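Side-chain contacts in SMI1/KNR4 family protein (Pseudomonas syringae pv. tomato, PDB 2PAG), which is of unknown function but binds calcium and belongs to the SMI1/KNR4 (SUKH) family: residues E73-A78 / E86-C91; G55-V60 / W125-D130. All coordinates share one frame; numbering follows the deposited sequence.

Contact 1: E73-A78 / E86-C91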
loop_
_atom_site.group_PDB
_atom_site.type_symbol
_atom_site.label_atom_id
_atom_site.label_comp_id
_atom_site.label_asym_id
_atom_site.label_seq_id
_atom_site.Cartn_x
_atom_site.Cartn_y
_atom_site.Cartn_z
ATOM N N GLU A 73 11.482 -0.199 -2.813
ATOM C CA GLU A 73 11.756 -0.910 -4.059
ATOM C C GLU A 73 10.567 -0.826 -5.016
ATOM O O GLU A 73 10.751 -0.695 -6.225
ATOM C CB GLU A 73 12.102 -2.381 -3.790
ATOM C CG GLU A 73 13.398 -2.608 -3.013
ATOM C CD GLU A 73 14.661 -2.410 -3.847
ATOM O OE1 GLU A 73 15.766 -2.587 -3.288
ATOM O OE2 GLU A 73 14.560 -2.087 -5.052
ATOM N N VAL A 74 9.350 -0.915 -4.484
ATOM C CA VAL A 74 8.159 -0.821 -5.322
ATOM C C VAL A 74 8.080 0.581 -5.950
ATOM O O VAL A 74 7.709 0.732 -7.114
ATOM C CB VAL A 74 6.863 -1.107 -4.501
ATOM C CG1 VAL A 74 5.635 -0.864 -5.350
ATOM C CG2 VAL A 74 6.860 -2.554 -4.020
ATOM N N CYS A 75 8.436 1.607 -5.179
ATOM C CA CYS A 75 8.410 2.978 -5.682
ATOM C C CYS A 75 9.406 3.145 -6.820
ATOM O O CYS A 75 9.074 3.688 -7.874
ATOM C CB CYS A 75 8.753 3.974 -4.572
ATOM S SG CYS A 75 7.408 4.291 -3.414
ATOM N N ALA A 76 10.631 2.682 -6.598
ATOM C CA ALA A 76 11.674 2.779 -7.611
ATOM C C ALA A 76 11.221 2.130 -8.915
ATOM O O ALA A 76 11.376 2.708 -9.991
ATOM C CB ALA A 76 12.936 2.122 -7.117
ATOM N N THR A 77 10.657 0.932 -8.811
ATOM C CA THR A 77 10.184 0.201 -9.983
ATOM C C THR A 77 9.038 0.929 -10.676
ATOM O O THR A 77 9.039 1.086 -11.896
ATOM C CB THR A 77 9.712 -1.213 -9.605
ATOM O OG1 THR A 77 10.815 -1.966 -9.075
ATOM C CG2 THR A 77 9.145 -1.927 -10.824
ATOM N N ALA A 78 8.064 1.382 -9.895
ATOM C CA ALA A 78 6.907 2.078 -10.447
ATOM C C ALA A 78 7.268 3.422 -11.076
ATOM O O ALA A 78 6.827 3.736 -12.183
ATOM C CB ALA A 78 5.847 2.275 -9.351
ATOM N N GLU A 86 4.937 11.957 -7.796
ATOM C CA GLU A 86 4.037 12.498 -6.781
ATOM C C GLU A 86 3.050 11.469 -6.224
ATOM O O GLU A 86 2.390 11.716 -5.212
ATOM C CB GLU A 86 3.260 13.678 -7.372
ATOM C CG GLU A 86 2.362 13.291 -8.534
ATOM C CD GLU A 86 1.835 14.488 -9.295
ATOM O OE1 GLU A 86 1.248 15.391 -8.659
ATOM O OE2 GLU A 86 2.005 14.524 -10.534
ATOM N N LEU A 87 2.949 10.323 -6.889
ATOM C CA LEU A 87 2.045 9.253 -6.470
ATOM C C LEU A 87 2.837 8.145 -5.790
ATOM O O LEU A 87 3.862 7.697 -6.313
ATOM C CB LEU A 87 1.311 8.676 -7.688
ATOM C CG LEU A 87 0.469 9.638 -8.529
ATOM C CD1 LEU A 87 -0.249 8.853 -9.635
ATOM C CD2 LEU A 87 -0.544 10.355 -7.631
ATOM N N ILE A 88 2.363 7.699 -4.628
ATOM C CA ILE A 88 3.036 6.626 -3.896
ATOM C C ILE A 88 2.252 5.328 -4.029
ATOM O O ILE A 88 1.102 5.241 -3.599
ATOM C CB ILE A 88 3.158 6.939 -2.392
ATOM C CG1 ILE A 88 3.872 8.273 -2.185
ATOM C CG2 ILE A 88 3.924 5.817 -1.695
ATOM C CD1 ILE A 88 3.860 8.746 -0.741
ATOM N N PRO A 89 2.870 4.291 -4.610
ATOM C CA PRO A 89 2.151 3.021 -4.762
ATOM C C PRO A 89 1.692 2.406 -3.453
ATOM O O PRO A 89 2.411 2.432 -2.458
ATOM C CB PRO A 89 3.170 2.125 -5.461
ATOM C CG PRO A 89 3.973 3.094 -6.257
ATOM C CD PRO A 89 4.170 4.244 -5.302
ATOM N N ILE A 90 0.476 1.866 -3.452
ATOM C CA ILE A 90 -0.022 1.179 -2.276
ATOM C C ILE A 90 -0.123 -0.299 -2.643
ATOM O O ILE A 90 -0.047 -1.164 -1.779
ATOM C CB ILE A 90 -1.403 1.729 -1.787
ATOM C CG1 ILE A 90 -1.875 0.892 -0.596
ATOM C CG2 ILE A 90 -2.456 1.679 -2.910
ATOM C CD1 ILE A 90 -3.087 1.458 0.125
ATOM N N CYS A 91 -0.270 -0.602 -3.930
ATOM C CA CYS A 91 -0.351 -2.003 -4.313
ATOM C C CYS A 91 -0.114 -2.268 -5.788
ATOM O O CYS A 91 -0.769 -1.693 -6.649
ATOM C CB CYS A 91 -1.711 -2.581 -3.908
ATOM S SG CYS A 91 -1.876 -4.366 -4.172
#
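Pro89 lays its ring against one side of helix 71-81, where Val74, Cys75 and Ala78 each take a different ring carbon. This is helix-on-sheet packing in the SMI1/KNR4 fold: the helix lies beside strand 88-93, an edge strand of the antiparallel sheet, and the two approach most closely at Cys75 and Pro89, with 6.3 Å between their CA atoms. The three helical residues sit at positions i, i+1 and i+4, so they form one patch spanning a single turn. At the upstream end of the patch, Val74 brings CG1 to within 3.9 Å of Pro89 CB; with CG1 anti to the backbone N (chi1 174°), this methyl is the branch that reaches the ring, and the two side chains slide past each other in opposite directions. One turn on, the methyl CB of Ala78 meets Pro89 CG at 3.7 Å. All five touching residues are buried and the contact is wholly apolar.

The side chain of Ile88 also packs on Phe42 of helix 40-49 and on Ile36, and offers helix 71-81 little more than its CG2 methyl. Just beyond Pro89, Ile90 and Cys91 both pair with Tyr98 on the neighbouring strand, a classic beta bulge, and their side chains point away from helix 71-81. Just before the strand, Leu87 O accepts a hydrogen bond from Trp79 NE1 of the same helix, a polar tie beside the apolar patch.

Cys75 completes the patch: its SG lies 3.7 Å from Pro89 CD and 4.2 Å from Ile88 CG2, bridging the two consecutive strand residues.

Contact 2: G55-V60 / W125-D130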
loop_
_atom_site.group_PDB
_atom_site.type_symbol
_atom_site.label_atom_id
_atom_site.label_comp_id
_atom_site.label_asym_id
_atom_site.label_seq_id
_atom_site.Cartn_x
_atom_site.Cartn_y
_atom_site.Cartn_z
ATOM N N GLY A 55 -6.426 -12.601 -0.039
ATOM C CA GLY A 55 -6.807 -12.563 -1.439
ATOM C C GLY A 55 -5.721 -12.702 -2.482
ATOM O O GLY A 55 -4.726 -13.400 -2.277
ATOM N N SER A 56 -5.925 -12.021 -3.608
ATOM C CA SER A 56 -4.996 -12.070 -4.734
ATOM C C SER A 56 -4.137 -10.820 -4.898
ATOM O O SER A 56 -3.506 -10.637 -5.940
ATOM C CB SER A 56 -5.767 -12.308 -6.037
ATOM O OG SER A 56 -6.655 -11.233 -6.308
ATOM N N LEU A 57 -4.131 -9.956 -3.889
ATOM C CA LEU A 57 -3.331 -8.733 -3.934
ATOM C C LEU A 57 -2.420 -8.664 -2.718
ATOM O O LEU A 57 -2.810 -9.041 -1.618
ATOM C CB LEU A 57 -4.235 -7.497 -3.968
ATOM C CG LEU A 57 -5.022 -7.264 -5.264
ATOM C CD1 LEU A 57 -6.008 -6.136 -5.072
ATOM C CD2 LEU A 57 -4.069 -6.943 -6.396
ATOM N N GLU A 58 -1.194 -8.195 -2.934
ATOM C CA GLU A 58 -0.226 -8.056 -1.857
ATOM C C GLU A 58 0.199 -6.594 -1.795
ATOM O O GLU A 58 1.096 -6.157 -2.521
ATOM C CB GLU A 58 0.998 -8.927 -2.116
ATOM C CG GLU A 58 0.734 -10.411 -2.093
ATOM C CD GLU A 58 1.997 -11.199 -2.372
ATOM O OE1 GLU A 58 2.417 -11.241 -3.544
ATOM O OE2 GLU A 58 2.578 -11.754 -1.417
ATOM N N PRO A 59 -0.446 -5.810 -0.924
ATOM C CA PRO A 59 -0.092 -4.397 -0.814
ATOM C C PRO A 59 1.334 -4.167 -0.316
ATOM O O PRO A 59 2.009 -5.086 0.160
ATOM C CB PRO A 59 -1.143 -3.852 0.156
ATOM C CG PRO A 59 -2.284 -4.821 0.024
ATOM C CD PRO A 59 -1.572 -6.135 -0.037
ATOM N N VAL A 60 1.786 -2.926 -0.426
ATOM C CA VAL A 60 3.131 -2.585 -0.000
ATOM C C VAL A 60 3.355 -2.738 1.499
ATOM O O VAL A 60 2.420 -2.652 2.316
ATOM C CB VAL A 60 3.510 -1.146 -0.417
ATOM C CG1 VAL A 60 3.471 -1.016 -1.937
ATOM C CG2 VAL A 60 2.575 -0.140 0.236
ATOM N N TRP A 125 -8.730 3.346 2.711
ATOM C CA TRP A 125 -9.657 2.430 3.359
ATOM C C TRP A 125 -10.782 2.012 2.402
ATOM O O TRP A 125 -11.281 0.887 2.482
ATOM C CB TRP A 125 -10.199 3.053 4.647
ATOM C CG TRP A 125 -9.135 3.119 5.718
ATOM C CD1 TRP A 125 -8.674 4.236 6.355
ATOM C CD2 TRP A 125 -8.383 2.017 6.250
ATOM N NE1 TRP A 125 -7.681 3.901 7.248
ATOM C CE2 TRP A 125 -7.483 2.544 7.203
ATOM C CE3 TRP A 125 -8.383 0.637 6.014
ATOM C CZ2 TRP A 125 -6.591 1.736 7.920
ATOM C CZ3 TRP A 125 -7.495 -0.168 6.726
ATOM C CH2 TRP A 125 -6.612 0.388 7.669
ATOM N N HIS A 126 -11.179 2.902 1.493
ATOM C CA HIS A 126 -12.201 2.547 0.506
ATOM C C HIS A 126 -11.590 1.486 -0.397
ATOM O O HIS A 126 -12.243 0.515 -0.784
ATOM C CB HIS A 126 -12.590 3.748 -0.359
ATOM C CG HIS A 126 -13.496 4.718 0.321
ATOM N ND1 HIS A 126 -13.048 5.633 1.249
ATOM C CD2 HIS A 126 -14.832 4.915 0.212
ATOM C CE1 HIS A 126 -14.068 6.354 1.680
ATOM N NE2 HIS A 126 -15.162 5.938 1.065
ATOM N N TRP A 127 -10.324 1.689 -0.738
ATOM C CA TRP A 127 -9.613 0.745 -1.585
ATOM C C TRP A 127 -9.473 -0.607 -0.879
ATOM O O TRP A 127 -9.663 -1.657 -1.490
ATOM C CB TRP A 127 -8.225 1.286 -1.926
ATOM C CG TRP A 127 -7.425 0.338 -2.757
ATOM C CD1 TRP A 127 -7.498 0.167 -4.112
ATOM C CD2 TRP A 127 -6.507 -0.650 -2.277
ATOM N NE1 TRP A 127 -6.686 -0.875 -4.503
ATOM C CE2 TRP A 127 -6.065 -1.392 -3.395
ATOM C CE3 TRP A 127 -6.017 -0.985 -1.007
ATOM C CZ2 TRP A 127 -5.156 -2.450 -3.280
ATOM C CZ3 TRP A 127 -5.117 -2.036 -0.894
ATOM C CH2 TRP A 127 -4.695 -2.756 -2.026
ATOM N N ALA A 128 -9.141 -0.579 0.408
ATOM C CA ALA A 128 -8.975 -1.814 1.165
ATOM C C ALA A 128 -10.285 -2.593 1.243
ATOM O O ALA A 128 -10.302 -3.819 1.107
ATOM C CB ALA A 128 -8.472 -1.499 2.564
ATOM N N ARG A 129 -11.378 -1.868 1.453
ATOM C CA ARG A 129 -12.695 -2.473 1.579
ATOM C C ARG A 129 -13.293 -2.914 0.256
ATOM O O ARG A 129 -13.814 -4.024 0.142
ATOM C CB ARG A 129 -13.657 -1.486 2.241
ATOM C CG ARG A 129 -15.054 -2.042 2.476
ATOM C CD ARG A 129 -16.008 -0.943 2.889
ATOM N NE ARG A 129 -16.272 -0.025 1.788
ATOM C CZ ARG A 129 -16.764 1.200 1.943
ATOM N NH1 ARG A 129 -17.044 1.652 3.158
ATOM N NH2 ARG A 129 -16.973 1.972 0.885
ATOM N N ASP A 130 -13.203 -2.049 -0.748
ATOM C CA ASP A 130 -13.803 -2.332 -2.040
ATOM C C ASP A 130 -12.939 -3.044 -3.076
ATOM O O ASP A 130 -13.456 -3.545 -4.075
ATOM C CB ASP A 130 -14.381 -1.035 -2.614
ATOM C CG ASP A 130 -15.338 -0.350 -1.640
ATOM O OD1 ASP A 130 -16.001 -1.064 -0.853
ATOM O OD2 ASP A 130 -15.439 0.897 -1.661
#
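Residues 55-60 run as an irregular, largely extended strip past helix 124-132, and the two backbones keep well apart: even the nearest CA atoms, those of Pro59 and Ala128, are 9.5 Å from each other. That gap is bridged mainly by one large side chain, Trp127, reaching from the helix into the core of the SMI1/KNR4 fold. Its CG stands anti to the backbone N (chi1 178°), which carries the indole out from the helix so that the six-membered ring leads.

Pro59 meets that leading end at the edge, close to the ring plane, with CG 3.8 Å from Trp127 CH2 and 4.1 Å from Trp127 CZ3. Leu57, two residues earlier and likewise directed at the helix, brings CD1 obliquely to Trp127 CZ2 at 4.2 Å. Glu58, between them, points away and bonds to His68 through OE1. The indole also packs on Ile90 and Cys91 of strand 88-93, and it meets Trp121 edge-to-face and Tyr98 with the ring planes at about 55°, making it part of an aromatic cluster between helix and sheet.

Farther along the helix, where the turn widens to a pi type at 128-130, Arg129 and Asp130 form a side-on salt bridge, with Arg129 NE donating to Asp130 OD1 at 2.9 Å and NH2 to OD2. Both charges stay on the helix, apart from the indole and from residues 55-60.

With three buried side chains meeting through carbon atoms alone and no polar bond between the segments, this contact rests on hydrophobic burial and van der Waals fit, with Trp127 supplying most of the reach.

In the fold
The two contacts lie on opposite sides of the chain's centre, about 15 Å between their own centres, and strand 88-93 joins them. Contact 1 is local along the chain, with helix 71-81 followed closely by the strand, and it is nested inside the much longer loop that contact 2 closes between residues 55-60 and helix 124-132. They meet directly: Ile90 O probably accepts a hydrogen bond from Val60 N at 2.9 Å, and Cys91 CB packs on Trp127 CZ2 at 3.5 Å. Strand 88-93 thus connects helix 71-81 to the C-terminal helix 124-132 in a single core, while a bound calcium lies about 13 Å from the side chains of Ile88 and of Trp127.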